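Local coordinates for A-type flavoprotein (Giardia intestinalis, PDB 2Q9U), which probably transfers electrons through a bound flavin mononucleotide to a diiron centre, as an oxygen-scavenging flavodiiron protein of a human parasite, at residues 8-22 and 61-73. Sequence-based numbering, arbitrary orientation.
Sequences VQDQEMIPGVYWVGI and FAEEWLSRIAACC
The guanidinium group of R68 lies between W19 and V8. W19 CZ3 sits over one face, 3.5 Å from R68 CZ, with the two planes 53° apart; V8 CG1 covers the opposite face. The R68 side chain runs out straight as far as NE, which carries the guanidinium off the helix to these neighbours. R68 NE comes within 2.8 Å of G21 O. On its own helix R68 NH2 forms a salt bridge with E64 OE2, using the anti lone pair of that oxygen. R68 NH1 pairs with D279 of the second subunit, so the arginine is held by charges from two chains.

Apolar side chains of strand 17-24 meet the helix and its N-cap residue. I22 CD1 stands over the face of the F61 ring, 3.5 Å from its centroid, a CH-pi contact. With chi1 at 72°, I22 turns CG1 and CD1 to F61 and sets CG2 against the E64 carboxylate, 3.6 Å from E64 CD. V20 packs against R68 CB and I69 CG1. C72 SG meets the Y18 ring obliquely in a sulfur-aromatic contact. Helix 62-72 packs on one face of the mixed sheet of the metallo-beta-lactamase-like domain, near its antiparallel end, away from the diiron site. There strand 17-24 pairs with strand 39-46.

V20 O is buried without a polar partner; it faces the edge of the W65 ring, 3.2 Å from W65 CD1.

Three waters bridge the segments. One accepts from R68 NH1 and donates to Q9 O. The other two link the D10 carboxylate to backbone carbonyls near the C-terminal end of the helix: OD1 through water to R68 O, and OD2 through water to A71 O.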
loop_
_atom_site.group_PDB
_atom_site.type_symbol
_atom_site.label_atom_id
_atom_site.label_comp_id
_atom_site.label_asym_id
_atom_site.label_seq_id
_atom_site.Cartn_x
_atom_site.Cartn_y
_atom_site.Cartn_z
ATOM N N VAL A 8 -6.841 32.770 7.505
ATOM C CA VAL A 8 -5.428 32.386 7.534
ATOM C C VAL A 8 -4.689 33.207 8.577
ATOM O O VAL A 8 -5.075 34.352 8.865
ATOM C CB VAL A 8 -4.704 32.531 6.159
ATOM C CG1 VAL A 8 -5.278 31.532 5.133
ATOM C CG2 VAL A 8 -4.698 34.002 5.648
ATOM N N GLN A 9 -3.627 32.626 9.130
ATOM C CA GLN A 9 -2.761 33.355 10.045
ATOM C C GLN A 9 -1.615 33.962 9.237
ATOM O O GLN A 9 -0.945 33.239 8.475
ATOM C CB GLN A 9 -2.175 32.422 11.126
ATOM C CG GLN A 9 -1.162 33.172 12.043
ATOM C CD GLN A 9 -0.169 32.280 12.767
ATOM O OE1 GLN A 9 -0.173 31.068 12.620
ATOM N NE2 GLN A 9 0.677 32.895 13.585
ATOM N N ASP A 10 -1.379 35.271 9.390
ATOM C CA ASP A 10 -0.195 35.891 8.762
ATOM C C ASP A 10 1.040 35.449 9.502
ATOM O O ASP A 10 1.044 35.368 10.731
ATOM C CB ASP A 10 -0.281 37.417 8.790
ATOM C CG ASP A 10 -1.512 37.925 8.079
ATOM O OD1 ASP A 10 -1.872 37.355 7.020
ATOM O OD2 ASP A 10 -2.136 38.875 8.597
ATOM N N GLN A 11 2.085 35.136 8.750
ATOM C CA GLN A 11 3.225 34.459 9.299
ATOM C C GLN A 11 4.488 35.208 8.893
ATOM O O GLN A 11 5.172 34.847 7.942
ATOM C CB GLN A 11 3.212 32.970 8.873
ATOM C CG GLN A 11 2.011 32.214 9.487
ATOM C CD GLN A 11 1.859 30.784 9.000
ATOM O OE1 GLN A 11 2.822 30.036 8.944
ATOM N NE2 GLN A 11 0.628 30.398 8.665
ATOM N N GLU A 12 4.781 36.272 9.645
ATOM C CA GLU A 12 5.973 37.092 9.412
ATOM C C GLU A 12 7.208 36.348 9.934
ATOM O O GLU A 12 7.372 36.167 11.136
ATOM C CB GLU A 12 5.815 38.484 10.060
ATOM C CG GLU A 12 6.729 39.566 9.447
ATOM C CD GLU A 12 6.551 40.940 10.098
ATOM O OE1 GLU A 12 5.728 41.051 11.024
ATOM O OE2 GLU A 12 7.231 41.906 9.667
ATOM N N MET A 13 8.069 35.905 9.028
ATOM C CA MET A 13 9.211 35.084 9.414
ATOM C C MET A 13 10.385 35.916 9.888
ATOM O O MET A 13 11.036 35.588 10.897
ATOM C CB MET A 13 9.586 34.173 8.283
ATOM C CG MET A 13 8.720 32.889 8.380
ATOM S SD MET A 13 9.081 31.827 7.055
ATOM C CE MET A 13 10.724 31.196 7.407
ATOM N N ILE A 14 10.602 37.006 9.170
ATOM C CA ILE A 14 11.575 38.023 9.546
ATOM C C ILE A 14 10.928 39.366 9.195
ATOM O O ILE A 14 9.940 39.386 8.454
ATOM C CB ILE A 14 12.940 37.815 8.827
ATOM C CG1 ILE A 14 12.762 37.666 7.323
ATOM C CG2 ILE A 14 13.672 36.577 9.385
ATOM C CD1 ILE A 14 13.994 37.252 6.573
ATOM N N PRO A 15 11.454 40.487 9.739
ATOM C CA PRO A 15 10.762 41.765 9.499
ATOM C C PRO A 15 10.439 42.013 8.027
ATOM O O PRO A 15 11.330 42.019 7.184
ATOM C CB PRO A 15 11.737 42.810 10.049
ATOM C CG PRO A 15 12.414 42.058 11.213
ATOM C CD PRO A 15 12.644 40.665 10.604
ATOM N N GLY A 16 9.142 42.120 7.764
ATOM C CA GLY A 16 8.599 42.451 6.452
ATOM C C GLY A 16 8.582 41.300 5.444
ATOM O O GLY A 16 8.294 41.540 4.280
ATOM N N VAL A 17 8.906 40.067 5.877
ATOM C CA VAL A 17 8.920 38.888 4.965
ATOM C C VAL A 17 7.988 37.827 5.540
ATOM O O VAL A 17 8.187 37.360 6.662
ATOM C CB VAL A 17 10.353 38.327 4.672
ATOM C CG1 VAL A 17 10.320 37.166 3.648
ATOM C CG2 VAL A 17 11.335 39.445 4.176
ATOM N N TYR A 18 6.945 37.500 4.783
ATOM C CA TYR A 18 5.861 36.650 5.256
ATOM C C TYR A 18 5.816 35.352 4.476
ATOM O O TYR A 18 5.963 35.361 3.247
ATOM C CB TYR A 18 4.518 37.363 5.107
ATOM C CG TYR A 18 4.369 38.616 5.951
ATOM C CD1 TYR A 18 5.021 39.796 5.607
ATOM C CD2 TYR A 18 3.565 38.614 7.080
ATOM C CE1 TYR A 18 4.880 40.966 6.396
ATOM C CE2 TYR A 18 3.415 39.781 7.881
ATOM C CZ TYR A 18 4.070 40.943 7.514
ATOM O OH TYR A 18 3.944 42.097 8.266
ATOM N N TRP A 19 5.585 34.256 5.190
ATOM C CA TRP A 19 5.318 32.967 4.541
ATOM C C TRP A 19 3.900 32.955 4.033
ATOM O O TRP A 19 2.937 33.137 4.800
ATOM C CB TRP A 19 5.574 31.819 5.513
ATOM C CG TRP A 19 5.360 30.460 4.974
ATOM C CD1 TRP A 19 6.277 29.681 4.316
ATOM C CD2 TRP A 19 4.155 29.689 5.053
ATOM N NE1 TRP A 19 5.717 28.473 3.990
ATOM C CE2 TRP A 19 4.415 28.449 4.428
ATOM C CE3 TRP A 19 2.887 29.923 5.611
ATOM C CZ2 TRP A 19 3.456 27.430 4.348
ATOM C CZ3 TRP A 19 1.913 28.915 5.521
ATOM C CH2 TRP A 19 2.211 27.683 4.895
ATOM N N VAL A 20 3.759 32.752 2.724
ATOM C CA VAL A 20 2.434 32.674 2.108
ATOM C C VAL A 20 2.312 31.363 1.266
ATOM O O VAL A 20 1.576 31.307 0.293
ATOM C CB VAL A 20 2.120 33.923 1.262
ATOM C CG1 VAL A 20 1.967 35.190 2.174
ATOM C CG2 VAL A 20 3.153 34.117 0.128
ATOM N N GLY A 21 3.039 30.322 1.685
ATOM C CA GLY A 21 3.051 29.059 0.956
ATOM C C GLY A 21 1.916 28.167 1.406
ATOM O O GLY A 21 0.944 28.619 2.010
ATOM N N ILE A 22 2.055 26.880 1.145
ATOM C CA ILE A 22 1.068 25.919 1.642
ATOM C C ILE A 22 1.782 24.690 2.160
ATOM O O ILE A 22 2.866 24.342 1.684
ATOM C CB ILE A 22 -0.018 25.532 0.591
ATOM C CG1 ILE A 22 0.529 24.621 -0.534
ATOM C CG2 ILE A 22 -0.727 26.792 -0.016
ATOM C CD1 ILE A 22 0.414 23.077 -0.232
ATOM N N PHE A 61 -3.535 24.054 -4.937
ATOM C CA PHE A 61 -3.458 24.913 -3.743
ATOM C C PHE A 61 -3.513 26.402 -4.065
ATOM O O PHE A 61 -3.242 27.242 -3.192
ATOM C CB PHE A 61 -2.152 24.575 -2.990
ATOM C CG PHE A 61 -2.038 23.120 -2.656
ATOM C CD1 PHE A 61 -2.763 22.583 -1.587
ATOM C CD2 PHE A 61 -1.252 22.270 -3.428
ATOM C CE1 PHE A 61 -2.690 21.199 -1.267
ATOM C CE2 PHE A 61 -1.166 20.887 -3.126
ATOM C CZ PHE A 61 -1.885 20.358 -2.036
ATOM N N ALA A 62 -3.884 26.723 -5.312
ATOM C CA ALA A 62 -3.870 28.097 -5.797
ATOM C C ALA A 62 -4.652 29.073 -4.930
ATOM O O ALA A 62 -4.139 30.143 -4.624
ATOM C CB ALA A 62 -4.367 28.178 -7.255
ATOM N N GLU A 63 -5.878 28.698 -4.533
ATOM C CA GLU A 63 -6.767 29.619 -3.792
ATOM C C GLU A 63 -6.276 29.852 -2.383
ATOM O O GLU A 63 -6.411 30.941 -1.838
ATOM C CB GLU A 63 -8.215 29.104 -3.742
ATOM C CG GLU A 63 -8.924 29.055 -5.128
ATOM C CD GLU A 63 -9.129 30.435 -5.806
ATOM O OE1 GLU A 63 -9.096 31.503 -5.131
ATOM O OE2 GLU A 63 -9.341 30.452 -7.048
ATOM N N GLU A 64 -5.694 28.816 -1.795
ATOM C CA GLU A 64 -5.043 28.991 -0.487
ATOM C C GLU A 64 -3.871 29.981 -0.525
ATOM O O GLU A 64 -3.767 30.887 0.328
ATOM C CB GLU A 64 -4.608 27.632 0.061
ATOM C CG GLU A 64 -4.039 27.716 1.495
ATOM C CD GLU A 64 -3.572 26.368 2.069
ATOM O OE1 GLU A 64 -3.749 25.287 1.448
ATOM O OE2 GLU A 64 -2.987 26.413 3.166
ATOM N N TRP A 65 -2.990 29.806 -1.505
ATOM C CA TRP A 65 -1.859 30.688 -1.765
ATOM C C TRP A 65 -2.338 32.131 -2.009
ATOM O O TRP A 65 -1.805 33.103 -1.432
ATOM C CB TRP A 65 -1.128 30.145 -2.993
ATOM C CG TRP A 65 0.012 30.986 -3.546
ATOM C CD1 TRP A 65 1.170 31.350 -2.899
ATOM C CD2 TRP A 65 0.121 31.512 -4.886
ATOM N NE1 TRP A 65 1.967 32.080 -3.751
ATOM C CE2 TRP A 65 1.353 32.195 -4.967
ATOM C CE3 TRP A 65 -0.728 31.503 -6.008
ATOM C CZ2 TRP A 65 1.778 32.871 -6.141
ATOM C CZ3 TRP A 65 -0.303 32.164 -7.176
ATOM C CH2 TRP A 65 0.936 32.832 -7.228
ATOM N N LEU A 66 -3.354 32.281 -2.849
ATOM C CA LEU A 66 -3.862 33.633 -3.144
ATOM C C LEU A 66 -4.459 34.257 -1.874
ATOM O O LEU A 66 -4.297 35.469 -1.649
ATOM C CB LEU A 66 -4.901 33.563 -4.272
ATOM C CG LEU A 66 -4.300 33.202 -5.645
ATOM C CD1 LEU A 66 -5.396 32.896 -6.690
ATOM C CD2 LEU A 66 -3.343 34.308 -6.149
ATOM N N SER A 67 -5.119 33.426 -1.057
ATOM C CA SER A 67 -5.726 33.883 0.203
ATOM C C SER A 67 -4.672 34.403 1.177
ATOM O O SER A 67 -4.858 35.456 1.798
ATOM C CB SER A 67 -6.577 32.789 0.860
ATOM O OG SER A 67 -7.739 32.566 0.078
ATOM N N ARG A 68 -3.571 33.659 1.309
ATOM C CA ARG A 68 -2.448 34.115 2.125
ATOM C C ARG A 68 -1.823 35.414 1.622
ATOM O O ARG A 68 -1.548 36.319 2.411
ATOM C CB ARG A 68 -1.384 33.023 2.258
ATOM C CG ARG A 68 -1.901 31.772 2.967
ATOM C CD ARG A 68 -0.705 30.873 3.271
ATOM N NE ARG A 68 -1.116 29.552 3.728
ATOM C CZ ARG A 68 -1.529 29.287 4.962
ATOM N NH1 ARG A 68 -1.601 30.272 5.860
ATOM N NH2 ARG A 68 -1.875 28.037 5.288
ATOM N N ILE A 69 -1.624 35.521 0.311
ATOM C CA ILE A 69 -1.111 36.771 -0.261
ATOM C C ILE A 69 -2.067 37.948 0.000
ATOM O O ILE A 69 -1.645 39.003 0.460
ATOM C CB ILE A 69 -0.836 36.659 -1.791
ATOM C CG1 ILE A 69 0.306 35.664 -2.033
ATOM C CG2 ILE A 69 -0.364 38.019 -2.356
ATOM C CD1 ILE A 69 0.454 35.236 -3.517
ATOM N N ALA A 70 -3.337 37.758 -0.304
ATOM C CA ALA A 70 -4.353 38.819 -0.148
ATOM C C ALA A 70 -4.472 39.291 1.295
ATOM O O ALA A 70 -4.843 40.442 1.554
ATOM C CB ALA A 70 -5.728 38.329 -0.666
ATOM N N ALA A 71 -4.158 38.415 2.250
ATOM C CA ALA A 71 -4.226 38.806 3.651
ATOM C C ALA A 71 -3.128 39.815 3.963
ATOM O O ALA A 71 -3.300 40.660 4.839
ATOM C CB ALA A 71 -4.124 37.602 4.565
ATOM N N CYS A 72 -2.019 39.726 3.225
ATOM C CA CYS A 72 -0.904 40.668 3.333
ATOM C C CYS A 72 -1.051 41.921 2.473
ATOM O O CYS A 72 -0.640 43.006 2.889
ATOM C CB CYS A 72 0.396 39.992 2.921
ATOM S SG CYS A 72 0.946 38.675 4.045
ATOM N N CYS A 73 -1.568 41.750 1.259
ATOM C CA CYS A 73 -1.622 42.840 0.292
ATOM C C CYS A 73 -2.673 42.507 -0.768
ATOM O O CYS A 73 -2.681 41.387 -1.261
ATOM C CB CYS A 73 -0.258 42.957 -0.380
ATOM S SG CYS A 73 -0.070 44.313 -1.525
HETATM O O HOH W 1 -0.745 33.026 5.841
HETATM O O HOH W 2 -0.966 35.722 5.075
HETATM O O HOH W 3 -4.005 40.211 7.319
#